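Local structure of ribosomal RNA small subunit methyltransferase E (Neisseria gonorrhoeae, 5VM8) at residues R11-P15 with I30-L34; N84-S90 with V109-V115; I91-R96 with V199-G203; I179-L185 with Q219-G224. The protein probably methylates N3 of a uracil in 16S ribosomal RNA, using S-adenosyl methionine as methyl donor, with a knotted SPOUT domain joined to a PUA-type RNA-binding domain. All blocks are in the same frame, centred on the assembly; numbering follows the deposited sequence.

Contact 1: R11-P15 with I30-L34; sequences RFYLP and IVRHL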
loop_
_atom_site.group_PDB
_atom_site.type_symbol
_atom_site.label_atom_id
_atom_site.label_comp_id
_atom_site.label_asym_id
_atom_site.label_seq_id
_atom_site.Cartn_x
_atom_site.Cartn_y
_atom_site.Cartn_z
ATOM N N ARG A 11 11.954 6.114 11.957
ATOM C CA ARG A 11 11.530 4.743 11.703
ATOM C C ARG A 11 12.165 4.192 10.429
ATOM O O ARG A 11 12.185 4.855 9.384
ATOM C CB ARG A 11 10.003 4.675 11.588
ATOM C CG ARG A 11 9.270 5.144 12.845
ATOM C CD ARG A 11 7.757 5.305 12.622
ATOM N NE ARG A 11 7.259 4.367 11.622
ATOM C CZ ARG A 11 6.844 3.137 11.896
ATOM N NH1 ARG A 11 6.861 2.692 13.148
ATOM N NH2 ARG A 11 6.429 2.350 10.917
ATOM N N PHE A 12 12.678 2.974 10.521
ATOM C CA PHE A 12 13.368 2.332 9.421
ATOM C C PHE A 12 12.851 0.910 9.270
ATOM O O PHE A 12 12.759 0.162 10.250
ATOM C CB PHE A 12 14.882 2.355 9.656
ATOM C CG PHE A 12 15.417 3.736 9.916
ATOM C CD1 PHE A 12 15.648 4.618 8.862
ATOM C CD2 PHE A 12 15.646 4.172 11.212
ATOM C CE1 PHE A 12 16.106 5.898 9.101
ATOM C CE2 PHE A 12 16.114 5.445 11.458
ATOM C CZ PHE A 12 16.336 6.311 10.404
ATOM N N TYR A 13 12.509 0.553 8.036
ATOM C CA TYR A 13 12.073 -0.788 7.678
ATOM C C TYR A 13 13.286 -1.707 7.587
ATOM O O TYR A 13 14.231 -1.418 6.850
ATOM C CB TYR A 13 11.338 -0.740 6.342
ATOM C CG TYR A 13 10.999 -2.090 5.769
ATOM C CD1 TYR A 13 10.087 -2.933 6.396
ATOM C CD2 TYR A 13 11.640 -2.549 4.632
ATOM C CE1 TYR A 13 9.790 -4.176 5.868
ATOM C CE2 TYR A 13 11.358 -3.782 4.102
ATOM C CZ TYR A 13 10.437 -4.595 4.718
ATOM O OH TYR A 13 10.172 -5.830 4.166
ATOM N N LEU A 14 13.273 -2.796 8.353
ATOM C CA LEU A 14 14.345 -3.792 8.334
ATOM C C LEU A 14 13.703 -5.178 8.368
ATOM O O LEU A 14 13.305 -5.659 9.441
ATOM C CB LEU A 14 15.313 -3.597 9.499
ATOM C CG LEU A 14 16.434 -4.633 9.663
ATOM C CD1 LEU A 14 17.422 -4.547 8.540
ATOM C CD2 LEU A 14 17.142 -4.493 11.006
ATOM N N PRO A 15 13.556 -5.839 7.213
ATOM C CA PRO A 15 12.846 -7.128 7.183
ATOM C C PRO A 15 13.658 -8.267 7.782
ATOM O O PRO A 15 13.990 -9.223 7.075
ATOM C CB PRO A 15 12.616 -7.363 5.688
ATOM C CG PRO A 15 13.773 -6.671 5.041
ATOM C CD PRO A 15 14.049 -5.448 5.878
ATOM N N ILE A 30 19.696 1.509 5.000
ATOM C CA ILE A 30 19.429 2.183 6.262
ATOM C C ILE A 30 20.591 3.098 6.629
ATOM O O ILE A 30 20.394 4.117 7.305
ATOM C CB ILE A 30 19.136 1.137 7.357
ATOM C CG1 ILE A 30 17.829 0.399 7.044
ATOM C CG2 ILE A 30 19.099 1.767 8.742
ATOM C CD1 ILE A 30 17.351 -0.499 8.160
ATOM N N VAL A 31 21.800 2.777 6.156
ATOM C CA VAL A 31 22.966 3.627 6.398
ATOM C C VAL A 31 22.787 4.982 5.728
ATOM O O VAL A 31 22.971 6.032 6.355
ATOM C CB VAL A 31 24.248 2.931 5.909
ATOM C CG1 VAL A 31 25.452 3.862 6.067
ATOM C CG2 VAL A 31 24.454 1.624 6.639
ATOM N N ARG A 32 22.445 4.981 4.433
ATOM C CA ARG A 32 22.223 6.241 3.728
ATOM C C ARG A 32 21.067 7.012 4.348
ATOM O O ARG A 32 21.117 8.242 4.462
ATOM C CB ARG A 32 21.948 5.983 2.248
ATOM C CG ARG A 32 22.912 5.028 1.578
ATOM C CD ARG A 32 22.794 5.147 0.069
ATOM N NE ARG A 32 23.002 3.873 -0.607
ATOM C CZ ARG A 32 22.025 3.035 -0.940
ATOM N NH1 ARG A 32 22.310 1.897 -1.557
ATOM N NH2 ARG A 32 20.762 3.333 -0.656
ATOM N N HIS A 33 20.018 6.291 4.757
ATOM C CA HIS A 33 18.856 6.905 5.395
ATOM C C HIS A 33 19.244 7.566 6.720
ATOM O O HIS A 33 18.821 8.690 7.011
ATOM C CB HIS A 33 17.778 5.828 5.595
ATOM C CG HIS A 33 16.368 6.341 5.601
ATOM N ND1 HIS A 33 16.040 7.651 5.880
ATOM C CD2 HIS A 33 15.194 5.705 5.363
ATOM C CE1 HIS A 33 14.728 7.800 5.813
ATOM N NE2 HIS A 33 14.192 6.634 5.503
ATOM N N LEU A 34 20.052 6.883 7.534
ATOM C CA LEU A 34 20.494 7.462 8.799
ATOM C C LEU A 34 21.338 8.711 8.582
ATOM O O LEU A 34 21.188 9.700 9.305
ATOM C CB LEU A 34 21.286 6.430 9.595
ATOM C CG LEU A 34 20.452 5.355 10.279
ATOM C CD1 LEU A 34 21.344 4.224 10.744
ATOM C CD2 LEU A 34 19.683 5.948 11.440
#
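Phe-12 meets three residues of helix 28-36, its ring lodged against His-33 and Leu-34 and its CB against Ile-30. The aromatic pair is a T-shaped stack: the edge of Phe-12 points at one face of the His-33 imidazole, with the planes 87° apart and the centroids of the Phe-12 and His-33 rings 4.9 Å from each other. Phe-12 CE1 comes to 3.5 Å from His-33 CG, over the rim of the imidazole. The CB of Phe-12 already points toward the helix, and the setting of CG beside the backbone N (chi1 -54°) lays the CE1 and CZ end of the ring between His-33 and Leu-34.

Among the apolar contacts, Leu-34 CD2 lies 3.5 Å from Phe-12 CZ, approaching the ring at a slant. Ile-30 CD1 packs beside the ring, on Phe-12 CB and at 3.9 Å from Leu-14 CB, and also rests against Tyr-13 O; the side chains of Ile-30 and Leu-14 cross at about a right angle.

No hydrogen bond links the two segments directly. Glu-145 does so indirectly, since its OE1 is bonded by His-33 NE2 and its OE2 by Tyr-13 N. The direct contact between strand 11-13, at the border of the PUA-domain sheet, and the helix therefore rests on dispersion and the edge-to-face pair, with the Glu-145 carboxylate as a polar bridge beside it; that carboxylate on NE2 would probably enrich the imidazole face that receives the phenyl C-H edge.

Contact 2: N84-S90 with V109-V115; sequences NITLIQS and VTAIQPV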
loop_
_atom_site.group_PDB
_atom_site.type_symbol
_atom_site.label_atom_id
_atom_site.label_comp_id
_atom_site.label_asym_id
_atom_site.label_seq_id
_atom_site.Cartn_x
_atom_site.Cartn_y
_atom_site.Cartn_z
ATOM N N ASN A 84 -9.783 -5.166 5.894
ATOM C CA ASN A 84 -8.879 -5.706 4.888
ATOM C C ASN A 84 -9.272 -5.171 3.509
ATOM O O ASN A 84 -10.322 -5.525 2.981
ATOM C CB ASN A 84 -8.941 -7.230 4.940
ATOM C CG ASN A 84 -7.784 -7.880 4.257
ATOM O OD1 ASN A 84 -7.471 -7.566 3.119
ATOM N ND2 ASN A 84 -7.148 -8.807 4.939
ATOM N N ILE A 85 -8.448 -4.294 2.937
ATOM C CA ILE A 85 -8.706 -3.682 1.632
ATOM C C ILE A 85 -7.553 -4.003 0.687
ATOM O O ILE A 85 -6.422 -3.567 0.919
ATOM C CB ILE A 85 -8.867 -2.157 1.726
ATOM C CG1 ILE A 85 -9.925 -1.776 2.756
ATOM C CG2 ILE A 85 -9.204 -1.582 0.343
ATOM C CD1 ILE A 85 -9.815 -0.319 3.200
ATOM N N THR A 86 -7.849 -4.694 -0.414
ATOM C CA THR A 86 -6.908 -4.831 -1.524
ATOM C C THR A 86 -7.296 -3.806 -2.580
ATOM O O THR A 86 -8.413 -3.845 -3.104
ATOM C CB THR A 86 -6.926 -6.239 -2.124
ATOM O OG1 THR A 86 -6.533 -7.200 -1.135
ATOM C CG2 THR A 86 -6.024 -6.342 -3.378
ATOM N N LEU A 87 -6.361 -2.928 -2.924
ATOM C CA LEU A 87 -6.533 -1.977 -4.017
ATOM C C LEU A 87 -5.994 -2.629 -5.284
ATOM O O LEU A 87 -4.794 -2.882 -5.394
ATOM C CB LEU A 87 -5.796 -0.674 -3.717
ATOM C CG LEU A 87 -5.572 0.319 -4.867
ATOM C CD1 LEU A 87 -6.880 0.731 -5.542
ATOM C CD2 LEU A 87 -4.793 1.552 -4.356
ATOM N N ILE A 88 -6.885 -2.959 -6.215
ATOM C CA ILE A 88 -6.489 -3.375 -7.553
ATOM C C ILE A 88 -6.482 -2.130 -8.426
ATOM O O ILE A 88 -7.549 -1.648 -8.828
ATOM C CB ILE A 88 -7.437 -4.431 -8.141
ATOM C CG1 ILE A 88 -7.516 -5.686 -7.270
ATOM C CG2 ILE A 88 -6.960 -4.844 -9.551
ATOM C CD1 ILE A 88 -8.307 -6.791 -7.937
ATOM N N GLN A 89 -5.281 -1.691 -8.809
ATOM C CA GLN A 89 -5.032 -0.429 -9.498
ATOM C C GLN A 89 -4.444 -0.689 -10.882
ATOM O O GLN A 89 -3.366 -1.284 -11.002
ATOM C CB GLN A 89 -4.054 0.431 -8.684
ATOM C CG GLN A 89 -3.663 1.738 -9.360
ATOM C CD GLN A 89 -4.844 2.674 -9.474
ATOM O OE1 GLN A 89 -5.414 3.070 -8.450
ATOM N NE2 GLN A 89 -5.254 3.007 -10.713
ATOM N N SER A 90 -5.119 -0.201 -11.916
ATOM C CA SER A 90 -4.539 -0.229 -13.251
ATOM C C SER A 90 -3.348 0.708 -13.337
ATOM O O SER A 90 -3.414 1.848 -12.867
ATOM C CB SER A 90 -5.553 0.179 -14.310
ATOM O OG SER A 90 -6.770 -0.470 -14.068
ATOM N N VAL A 109 -4.436 0.813 3.403
ATOM C CA VAL A 109 -4.712 -0.285 2.481
ATOM C C VAL A 109 -3.826 -1.473 2.843
ATOM O O VAL A 109 -2.683 -1.299 3.289
ATOM C CB VAL A 109 -4.506 0.201 1.032
ATOM C CG1 VAL A 109 -3.018 0.223 0.639
ATOM C CG2 VAL A 109 -5.322 -0.594 0.068
ATOM N N THR A 110 -4.369 -2.690 2.720
ATOM C CA THR A 110 -3.626 -3.863 3.185
ATOM C C THR A 110 -2.838 -4.550 2.081
ATOM O O THR A 110 -1.856 -5.230 2.381
ATOM C CB THR A 110 -4.534 -4.901 3.862
ATOM O OG1 THR A 110 -5.001 -5.842 2.887
ATOM C CG2 THR A 110 -5.700 -4.248 4.527
ATOM N N ALA A 111 -3.239 -4.410 0.821
ATOM C CA ALA A 111 -2.466 -4.968 -0.279
ATOM C C ALA A 111 -2.785 -4.197 -1.550
ATOM O O ALA A 111 -3.836 -3.571 -1.672
ATOM C CB ALA A 111 -2.754 -6.463 -0.470
ATOM N N ILE A 112 -1.858 -4.264 -2.499
ATOM C CA ILE A 112 -1.950 -3.545 -3.761
ATOM C C ILE A 112 -1.599 -4.504 -4.895
ATOM O O ILE A 112 -0.547 -5.156 -4.868
ATOM C CB ILE A 112 -1.032 -2.307 -3.781
ATOM C CG1 ILE A 112 -1.497 -1.295 -2.729
ATOM C CG2 ILE A 112 -1.020 -1.684 -5.172
ATOM C CD1 ILE A 112 -0.374 -0.407 -2.170
ATOM N N GLN A 113 -2.506 -4.622 -5.862
ATOM C CA GLN A 113 -2.359 -5.500 -7.019
ATOM C C GLN A 113 -2.338 -4.613 -8.254
ATOM O O GLN A 113 -3.394 -4.238 -8.778
ATOM C CB GLN A 113 -3.488 -6.536 -7.078
ATOM C CG GLN A 113 -3.458 -7.464 -8.298
ATOM C CD GLN A 113 -2.212 -8.328 -8.370
ATOM O OE1 GLN A 113 -2.125 -9.377 -7.718
ATOM N NE2 GLN A 113 -1.231 -7.886 -9.154
ATOM N N PRO A 114 -1.161 -4.222 -8.736
ATOM C CA PRO A 114 -1.101 -3.453 -9.985
ATOM C C PRO A 114 -1.464 -4.331 -11.170
ATOM O O PRO A 114 -1.032 -5.485 -11.260
ATOM C CB PRO A 114 0.362 -3.009 -10.058
ATOM C CG PRO A 114 1.106 -4.078 -9.304
ATOM C CD PRO A 114 0.175 -4.570 -8.224
ATOM N N VAL A 115 -2.239 -3.776 -12.098
ATOM C CA VAL A 115 -2.710 -4.555 -13.238
ATOM C C VAL A 115 -2.578 -3.736 -14.506
ATOM O O VAL A 115 -2.682 -2.507 -14.501
ATOM C CB VAL A 115 -4.179 -5.050 -13.142
ATOM C CG1 VAL A 115 -4.414 -5.902 -11.916
ATOM C CG2 VAL A 115 -5.151 -3.893 -13.244
#
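Ile-88 and Val-115 make the closest apolar side-chain contact of this strand pair, CG2 of Ile-88 lying 3.6 Å from CG1 of Val-115. Strands 85-90 and 111-116 run parallel as the two arms of a beta-alpha-beta crossover through helix 94-106. Around the buried Leu-87 the ladder is regular: Leu-87 N donates to Ala-111 O at 2.9 Å, and Gln-113 N returns a nearly straight bond (170°) to Leu-87 O. On the face that helix 94-106 covers, Val-109 CG2 sits 3.8 Å from Leu-87 CB; this branch stands anti to the backbone N of Val-109, which turns it across to the other strand.

The start of the pair is more open to solvent and less regular. Ile-85 O takes two donors, Thr-110 N at 2.9 Å and Ala-111 N at 3.3 Å. Beside it Thr-110 OG1 donates to Asn-84 OD1 at 3.0 Å from well above the carbonyl plane, 61° out of it. Backbone N-H and C=O groups thus satisfy one another where the pair is buried, and the side-chain bond of Thr-110 closes the exposed end with a poorly aligned, probably weaker link.

Contact 3: I91-R96 with V199-G203; sequences ISSGDR and VGPEG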
loop_
_atom_site.group_PDB
_atom_site.type_symbol
_atom_site.label_atom_id
_atom_site.label_comp_id
_atom_site.label_asym_id
_atom_site.label_seq_id
_atom_site.Cartn_x
_atom_site.Cartn_y
_atom_site.Cartn_z
ATOM N N ILE A 91 -2.271 0.220 -13.967
ATOM C CA ILE A 91 -1.024 0.964 -14.048
ATOM C C ILE A 91 -1.301 2.317 -14.667
ATOM O O ILE A 91 -1.922 2.401 -15.733
ATOM C CB ILE A 91 0.014 0.223 -14.893
ATOM C CG1 ILE A 91 0.157 -1.235 -14.464
ATOM C CG2 ILE A 91 1.341 0.920 -14.785
ATOM C CD1 ILE A 91 0.684 -1.386 -13.102
ATOM N N SER A 92 -0.927 3.379 -13.951
ATOM C CA SER A 92 -0.995 4.745 -14.434
ATOM C C SER A 92 0.394 5.379 -14.400
ATOM O O SER A 92 1.332 4.841 -13.790
ATOM C CB SER A 92 -1.970 5.546 -13.583
ATOM O OG SER A 92 -3.144 4.790 -13.448
ATOM N N SER A 93 0.545 6.500 -15.106
ATOM C CA SER A 93 1.860 7.124 -15.246
ATOM C C SER A 93 2.165 8.080 -14.096
ATOM O O SER A 93 1.272 8.706 -13.521
ATOM C CB SER A 93 2.039 7.862 -16.580
ATOM O OG SER A 93 1.466 9.143 -16.607
ATOM N N GLY A 94 3.450 8.141 -13.758
ATOM C CA GLY A 94 4.064 9.003 -12.767
ATOM C C GLY A 94 3.372 9.347 -11.468
ATOM O O GLY A 94 3.144 8.475 -10.627
ATOM N N ASP A 95 3.069 10.644 -11.316
ATOM C CA ASP A 95 2.478 11.186 -10.094
ATOM C C ASP A 95 1.163 10.524 -9.765
ATOM O O ASP A 95 0.855 10.294 -8.592
ATOM C CB ASP A 95 2.268 12.698 -10.211
ATOM C CG ASP A 95 3.446 13.478 -9.729
ATOM O OD1 ASP A 95 4.480 12.834 -9.454
ATOM O OD2 ASP A 95 3.345 14.724 -9.613
ATOM N N ARG A 96 0.367 10.205 -10.779
ATOM C CA ARG A 96 -0.936 9.641 -10.469
ATOM C C ARG A 96 -0.789 8.287 -9.778
ATOM O O ARG A 96 -1.465 8.007 -8.784
ATOM C CB ARG A 96 -1.742 9.515 -11.752
ATOM C CG ARG A 96 -3.120 8.965 -11.532
ATOM C CD ARG A 96 -3.863 9.020 -12.841
ATOM N NE ARG A 96 -5.231 8.570 -12.695
ATOM C CZ ARG A 96 -6.278 9.307 -13.035
ATOM N NH1 ARG A 96 -6.085 10.518 -13.539
ATOM N NH2 ARG A 96 -7.503 8.828 -12.889
ATOM N N VAL A 199 -9.627 -0.016 -9.524
ATOM C CA VAL A 199 -9.562 1.346 -10.026
ATOM C C VAL A 199 -8.885 1.365 -11.390
ATOM O O VAL A 199 -7.879 0.681 -11.603
ATOM C CB VAL A 199 -8.831 2.274 -9.029
ATOM C CG1 VAL A 199 -8.837 3.685 -9.537
ATOM C CG2 VAL A 199 -9.518 2.190 -7.671
ATOM N N GLY A 200 -9.407 2.192 -12.291
ATOM C CA GLY A 200 -8.860 2.312 -13.616
ATOM C C GLY A 200 -7.759 3.338 -13.774
ATOM O O GLY A 200 -7.393 4.061 -12.842
ATOM N N PRO A 201 -7.179 3.371 -14.961
ATOM C CA PRO A 201 -6.107 4.327 -15.249
ATOM C C PRO A 201 -6.684 5.663 -15.662
ATOM O O PRO A 201 -7.902 5.846 -15.573
ATOM C CB PRO A 201 -5.328 3.659 -16.402
ATOM C CG PRO A 201 -6.411 2.852 -17.153
ATOM C CD PRO A 201 -7.432 2.434 -16.087
ATOM N N GLU A 202 -5.812 6.583 -16.101
ATOM C CA GLU A 202 -6.245 7.869 -16.635
ATOM C C GLU A 202 -7.377 7.693 -17.641
ATOM O O GLU A 202 -8.454 8.283 -17.494
ATOM C CB GLU A 202 -5.071 8.588 -17.333
ATOM C CG GLU A 202 -3.767 8.692 -16.572
ATOM C CD GLU A 202 -2.817 7.505 -16.740
ATOM O OE1 GLU A 202 -1.643 7.656 -16.340
ATOM O OE2 GLU A 202 -3.216 6.435 -17.256
ATOM N N GLY A 203 -7.151 6.852 -18.658
ATOM C CA GLY A 203 -8.105 6.656 -19.739
ATOM C C GLY A 203 -9.387 5.953 -19.342
ATOM O O GLY A 203 -10.340 5.944 -20.132
HETATM O O HOH W 1 -1.537 4.109 -17.881
#
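The turn after strand 85-90 passes the loop after strand 195-199 with Ser-92 and Pro-201 closest, their CA atoms 5.2 Å apart, and a backbone N-H of the first segment faces a carboxylate of the second.

Glu-202 makes the polar contact. Its OE1 accepts from Ser-93 N at 2.8 Å along an almost perfectly straight bond (179°), met on the syn side of the carboxylate and 20° out of its plane; a weak bond from Ser-93 OG reaches the same oxygen. The chain of Glu-202 folds at chi2 (87°), which brings the carboxylate back to the turn. Its other oxygen, OE2, is 2.9 Å from a water that also lies 2.8 Å from Ile-91 O, so the water may bridge OE2 to the turn.

Arg-96 runs past Glu-202 in the opposite direction, fully extended from CG to NE. Its CD lies 3.7 Å from Glu-202 CG, and Glu-202 CA sits 3.9 Å over the centre of the guanidinium face. The charged groups stay apart, with Arg-96 NE 5.2 Å from Glu-202 OE1; Arg-96 NH2 bonds instead to Arg-229 O. Nearby, Ser-92 OG packs 3.5 Å from Pro-201 CA and is itself bonded to Ser-90 O.

The Gly-Pro-Glu-Gly sequence of residues 200-203 is a recognisable feature of the RsmE family, and its place after a central strand of the parallel sheet fits the SPOUT fold, whose trefoil-knot loops typically border the S-adenosyl methionine site.

Contact 4: I179-L185 with Q219-G224; sequences INRACKL and QAVTLG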
loop_
_atom_site.group_PDB
_atom_site.type_symbol
_atom_site.label_atom_id
_atom_site.label_comp_id
_atom_site.label_asym_id
_atom_site.label_seq_id
_atom_site.Cartn_x
_atom_site.Cartn_y
_atom_site.Cartn_z
ATOM N N ILE A 179 -19.264 4.561 -13.078
ATOM C CA ILE A 179 -20.544 5.232 -12.997
ATOM C C ILE A 179 -21.646 4.380 -13.587
ATOM O O ILE A 179 -22.820 4.750 -13.505
ATOM C CB ILE A 179 -20.465 6.586 -13.726
ATOM C CG1 ILE A 179 -21.452 7.594 -13.122
ATOM C CG2 ILE A 179 -20.710 6.391 -15.232
ATOM C CD1 ILE A 179 -21.045 9.046 -13.344
ATOM N N ASN A 180 -21.307 3.231 -14.156
ATOM C CA ASN A 180 -22.245 2.415 -14.917
ATOM C C ASN A 180 -22.723 1.244 -14.071
ATOM O O ASN A 180 -21.906 0.507 -13.508
ATOM C CB ASN A 180 -21.586 1.945 -16.210
ATOM C CG ASN A 180 -21.202 3.113 -17.112
ATOM O OD1 ASN A 180 -22.034 3.957 -17.448
ATOM N ND2 ASN A 180 -19.925 3.177 -17.484
ATOM N N ARG A 181 -24.045 1.070 -14.006
ATOM C CA ARG A 181 -24.686 0.028 -13.203
ATOM C C ARG A 181 -24.234 0.118 -11.746
ATOM O O ARG A 181 -23.840 -0.875 -11.130
ATOM C CB ARG A 181 -24.399 -1.350 -13.795
ATOM C CG ARG A 181 -25.038 -1.565 -15.162
ATOM C CD ARG A 181 -24.994 -3.021 -15.589
ATOM N NE ARG A 181 -23.691 -3.354 -16.157
ATOM C CZ ARG A 181 -23.463 -4.415 -16.925
ATOM N NH1 ARG A 181 -22.246 -4.649 -17.409
ATOM N NH2 ARG A 181 -24.459 -5.235 -17.208
ATOM N N ALA A 182 -24.331 1.328 -11.187
ATOM C CA ALA A 182 -23.741 1.670 -9.903
ATOM C C ALA A 182 -24.761 1.951 -8.804
ATOM O O ALA A 182 -25.922 2.275 -9.051
ATOM C CB ALA A 182 -22.851 2.904 -10.043
ATOM N N CYS A 183 -24.257 1.864 -7.575
ATOM C CA CYS A 183 -24.894 2.299 -6.335
ATOM C C CYS A 183 -23.857 3.084 -5.528
ATOM O O CYS A 183 -22.671 3.127 -5.871
ATOM C CB CYS A 183 -25.432 1.115 -5.512
ATOM S SG CYS A 183 -24.152 0.063 -4.685
ATOM N N LYS A 184 -24.297 3.745 -4.468
ATOM C CA LYS A 184 -23.283 4.414 -3.682
ATOM C C LYS A 184 -22.543 3.374 -2.857
ATOM O O LYS A 184 -23.054 2.286 -2.574
ATOM C CB LYS A 184 -23.896 5.468 -2.763
ATOM C CG LYS A 184 -24.686 6.539 -3.494
ATOM C CD LYS A 184 -25.454 7.425 -2.524
ATOM C CE LYS A 184 -24.615 8.597 -2.095
ATOM N NZ LYS A 184 -23.903 9.100 -3.283
ATOM N N LEU A 185 -21.327 3.735 -2.461
ATOM C CA LEU A 185 -20.512 2.872 -1.617
ATOM C C LEU A 185 -21.171 2.632 -0.272
ATOM O O LEU A 185 -21.023 1.551 0.306
ATOM C CB LEU A 185 -19.137 3.511 -1.430
ATOM C CG LEU A 185 -18.026 2.752 -0.732
ATOM C CD1 LEU A 185 -17.652 1.504 -1.494
ATOM C CD2 LEU A 185 -16.848 3.697 -0.598
ATOM N N GLN A 219 -19.405 -5.165 -7.890
ATOM C CA GLN A 219 -20.424 -4.130 -7.778
ATOM C C GLN A 219 -19.791 -2.779 -8.090
ATOM O O GLN A 219 -18.730 -2.438 -7.538
ATOM C CB GLN A 219 -21.067 -4.103 -6.391
ATOM C CG GLN A 219 -21.981 -2.874 -6.154
ATOM C CD GLN A 219 -23.214 -2.804 -7.085
ATOM O OE1 GLN A 219 -24.103 -3.657 -7.033
ATOM N NE2 GLN A 219 -23.269 -1.771 -7.916
ATOM N N ALA A 220 -20.418 -2.046 -9.011
ATOM C CA ALA A 220 -19.973 -0.710 -9.386
ATOM C C ALA A 220 -20.453 0.319 -8.357
ATOM O O ALA A 220 -21.628 0.321 -7.965
ATOM C CB ALA A 220 -20.468 -0.371 -10.790
ATOM N N VAL A 221 -19.539 1.187 -7.918
ATOM C CA VAL A 221 -19.781 2.145 -6.834
ATOM C C VAL A 221 -19.398 3.555 -7.264
ATOM O O VAL A 221 -18.455 3.746 -8.040
ATOM C CB VAL A 221 -19.002 1.801 -5.544
ATOM C CG1 VAL A 221 -19.552 0.539 -4.882
ATOM C CG2 VAL A 221 -17.532 1.661 -5.864
ATOM N N THR A 222 -20.175 4.531 -6.801
ATOM C CA THR A 222 -19.862 5.947 -6.899
ATOM C C THR A 222 -19.772 6.534 -5.495
ATOM O O THR A 222 -20.325 5.982 -4.546
ATOM C CB THR A 222 -20.918 6.739 -7.650
ATOM O OG1 THR A 222 -22.115 6.719 -6.876
ATOM C CG2 THR A 222 -21.145 6.198 -9.059
ATOM N N LEU A 223 -19.018 7.624 -5.359
ATOM C CA LEU A 223 -18.977 8.414 -4.130
ATOM C C LEU A 223 -19.332 9.854 -4.438
ATOM O O LEU A 223 -18.510 10.582 -4.999
ATOM C CB LEU A 223 -17.615 8.407 -3.465
ATOM C CG LEU A 223 -16.452 7.591 -3.884
ATOM C CD1 LEU A 223 -15.269 8.516 -3.951
ATOM C CD2 LEU A 223 -16.305 6.582 -2.765
ATOM N N GLY A 224 -20.497 10.296 -4.032
ATOM C CA GLY A 224 -20.812 11.704 -4.145
ATOM C C GLY A 224 -21.338 12.097 -5.511
ATOM O O GLY A 224 -21.292 11.344 -6.478
#
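Cys-183 pairs with the neighbouring strand through both of its backbone polar atoms: its N donates to Ala-220 O at 3.1 Å, and its O accepts from Thr-222 N at 3.0 Å. Leu-185 N then bonds to Thr-222 O at 3.2 Å. Ala-220 O has a second donor, since Gln-219 bends at chi2 (63°) and folds along its own strand to the next residue, bringing NE2 to 2.7 Å, with the acceptor in its amide plane. The same amide lies against the sulfur, Gln-219 NE2 being 3.8 Å from Cys-183 SG.

These bonds attach strand 182-184 to strand 219-222 as the outermost parallel strand of the SPOUT-domain sheet, the axes of the two short segments being 51° apart. Beyond the ladder, Leu-185 sends its two methyls to different partners: CD2 meets Leu-223 CD2 at 3.6 Å, the side chains lying alongside one another, and CD1 meets Val-221 CG1 at 4.0 Å. Thr-222, on the face away from Val-221, brings CG2 to 3.8 Å from Ala-182 CB.

Helix 232-244 backs the two leucines, with Ala-240 and Met-241 against Leu-185 and Ala-236 and Ala-237 against Leu-223. The turn leading into strand 182-184 is positioned by helix 207-215: Asn-180 ND2 bonds to Glu-210 OE1, and Arg-181 forms a cation-pi pair with Phe-214.

Contacts 2, 3 and 4 belong to the SPOUT domain, whereas contact 1 lies in the PUA-type domain, its centre 25 Å from that of contact 2 and 41 Å from that of contact 4. Contacts 2 and 3 touch directly: Val-199 N lies 2.7 Å from Ile-88 O and Ile-91 N lies 2.8 Å from Val-115 O, both probable hydrogen bonds, and residues 91-96 and 200-203 follow strands 85-90 and 195-199. Contact 4 shares the sheet of contact 2 but sits about 9 Å away at the nearest atoms. The loops of contacts 3 and 4, about 8 Å apart at their nearest atoms, probably both border the S-adenosyl methionine site, as in other SPOUT enzymes.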